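Side-chain contact in tylactone synthase starter module and modules 1 & 2 (Streptomyces fradiae, PDB 2Z5L), which probably reduces a beta-keto group of the growing polyketide in tylosin biosynthesis, as the first ketoreductase of the synthase: residues A[217-222]-A[238-243]. Residues are numbered along the deposited sequence; the frame is centred on the assembly and turned at random.
Sequences LELAAA and SGIYGR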
loop_
_atom_site.group_PDB
_atom_site.type_symbol
_atom_site.label_atom_id
_atom_site.label_comp_id
_atom_site.label_asym_id
_atom_site.label_seq_id
_atom_site.Cartn_x
_atom_site.Cartn_y
_atom_site.Cartn_z
ATOM N N LEU A 217 -24.793 -7.497 -3.481
ATOM C CA LEU A 217 -24.257 -8.635 -4.210
ATOM C C LEU A 217 -24.535 -8.464 -5.699
ATOM O O LEU A 217 -23.727 -8.851 -6.539
ATOM C CB LEU A 217 -24.888 -9.932 -3.716
ATOM C CG LEU A 217 -24.587 -10.315 -2.272
ATOM C CD1 LEU A 217 -25.323 -11.595 -1.950
ATOM C CD2 LEU A 217 -23.078 -10.490 -2.072
ATOM N N GLU A 218 -25.680 -7.868 -6.016
ATOM C CA GLU A 218 -26.065 -7.643 -7.401
ATOM C C GLU A 218 -25.031 -6.774 -8.100
ATOM O O GLU A 218 -24.484 -7.160 -9.137
ATOM C CB GLU A 218 -27.435 -6.967 -7.469
ATOM C CG GLU A 218 -28.500 -7.773 -8.205
ATOM C CD GLU A 218 -28.135 -8.048 -9.657
ATOM O OE1 GLU A 218 -27.197 -8.843 -9.900
ATOM O OE2 GLU A 218 -28.784 -7.462 -10.557
ATOM N N LEU A 219 -24.768 -5.601 -7.528
ATOM C CA LEU A 219 -23.788 -4.674 -8.093
ATOM C C LEU A 219 -22.450 -5.387 -8.297
ATOM O O LEU A 219 -21.800 -5.232 -9.338
ATOM C CB LEU A 219 -23.599 -3.465 -7.162
ATOM C CG LEU A 219 -24.805 -2.560 -6.885
ATOM C CD1 LEU A 219 -24.443 -1.518 -5.829
ATOM C CD2 LEU A 219 -25.249 -1.884 -8.164
ATOM N N ALA A 220 -22.058 -6.175 -7.299
ATOM C CA ALA A 220 -20.805 -6.924 -7.339
ATOM C C ALA A 220 -20.697 -7.739 -8.619
ATOM O O ALA A 220 -19.701 -7.670 -9.333
ATOM C CB ALA A 220 -20.715 -7.845 -6.129
ATOM N N ALA A 221 -21.736 -8.513 -8.903
ATOM C CA ALA A 221 -21.769 -9.342 -10.097
ATOM C C ALA A 221 -21.633 -8.483 -11.340
ATOM O O ALA A 221 -20.995 -8.882 -12.317
ATOM C CB ALA A 221 -23.071 -10.124 -10.152
ATOM N N ALA A 222 -22.244 -7.303 -11.309
ATOM C CA ALA A 222 -22.181 -6.397 -12.450
ATOM C C ALA A 222 -20.732 -6.046 -12.752
ATOM O O ALA A 222 -20.312 -6.035 -13.909
ATOM C CB ALA A 222 -22.974 -5.137 -12.154
ATOM N N SER A 238 -25.009 3.345 -1.792
ATOM C CA SER A 238 -25.101 4.496 -2.665
ATOM C C SER A 238 -24.832 4.070 -4.106
ATOM O O SER A 238 -25.216 4.758 -5.052
ATOM C CB SER A 238 -24.071 5.535 -2.233
ATOM O OG SER A 238 -23.960 5.577 -0.815
ATOM N N GLY A 239 -24.167 2.927 -4.259
ATOM C CA GLY A 239 -23.836 2.414 -5.579
ATOM C C GLY A 239 -22.392 1.945 -5.656
ATOM O O GLY A 239 -21.766 1.696 -4.626
ATOM N N ILE A 240 -21.862 1.821 -6.872
ATOM C CA ILE A 240 -20.479 1.379 -7.063
ATOM C C ILE A 240 -19.530 2.540 -7.346
ATOM O O ILE A 240 -19.865 3.473 -8.075
ATOM C CB ILE A 240 -20.344 0.371 -8.232
ATOM C CG1 ILE A 240 -20.751 1.035 -9.546
ATOM C CG2 ILE A 240 -21.195 -0.859 -7.959
ATOM C CD1 ILE A 240 -20.454 0.203 -10.768
ATOM N N TYR A 241 -18.330 2.460 -6.788
ATOM C CA TYR A 241 -17.344 3.512 -6.977
ATOM C C TYR A 241 -16.036 2.967 -7.542
ATOM O O TYR A 241 -15.549 1.926 -7.104
ATOM C CB TYR A 241 -17.075 4.205 -5.646
ATOM C CG TYR A 241 -18.284 4.864 -5.022
ATOM C CD1 TYR A 241 -19.298 4.109 -4.428
ATOM C CD2 TYR A 241 -18.402 6.251 -5.006
ATOM C CE1 TYR A 241 -20.400 4.727 -3.828
ATOM C CE2 TYR A 241 -19.492 6.879 -4.414
ATOM C CZ TYR A 241 -20.487 6.115 -3.824
ATOM O OH TYR A 241 -21.556 6.751 -3.233
ATOM N N GLY A 242 -15.477 3.673 -8.518
ATOM C CA GLY A 242 -14.223 3.257 -9.113
ATOM C C GLY A 242 -13.076 4.115 -8.605
ATOM O O GLY A 242 -13.164 5.348 -8.598
ATOM N N ARG A 243 -11.997 3.465 -8.177
ATOM C CA ARG A 243 -10.827 4.165 -7.651
ATOM C C ARG A 243 -10.200 5.068 -8.712
ATOM O O ARG A 243 -10.056 4.678 -9.868
ATOM C CB ARG A 243 -9.802 3.138 -7.139
ATOM C CG ARG A 243 -8.629 3.723 -6.360
ATOM C CD ARG A 243 -8.115 2.717 -5.333
ATOM N NE ARG A 243 -6.915 3.177 -4.639
ATOM C CZ ARG A 243 -5.720 3.307 -5.211
ATOM N NH1 ARG A 243 -5.554 3.014 -6.490
ATOM N NH2 ARG A 243 -4.685 3.731 -4.501
#
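Leu219 of helix 214-224 packs on Ile240 of strand 239-247. This apolar helix-on-sheet contact lies in what is probably the structural subdomain of the ketoreductase, a truncated Rossmann-like fold that precedes the catalytic half. The centre of the contact is about 22 Å from the centre of the chain. The contact is small, burying 123 Å² over both sides. No hydrogen bond links the two segments.

The CA atoms of Leu219 and Ile240 are 7.0 Å apart, and both side chains leave the backbone toward the other segment. They meet at a slant. One methyl of Ile240 does the touching. Its CG2 lies 3.6 Å from Leu219 CB and 3.9 Å from Leu219 CD1. It rests against the base of the leucine, with both branches only a little farther off, CD1 the nearer.

The torsions account for this choice of methyl. In Ile240, chi1 of 63° sets CG1 between the backbone N and the carbonyl carbon. CG2 is then anti to the carbonyl carbon and reaches the helix. The CG1-CD1 arm makes no contact with the helix segment. In Leu219, chi1 of -62° turns CG to the side of the backbone N. CD1 extends on toward the start of the strand.

Val235 of strand 232-236 touches both Leu219 and Ile240, which joins the pair to the neighbouring antiparallel strand. On the other side of the helix, Leu217 and Ala221 pack on Val69 of helix 60-71.

Gly239 adds a backbone surface beside Ile240: its CA lies 4.0 Å from Leu219 CD1.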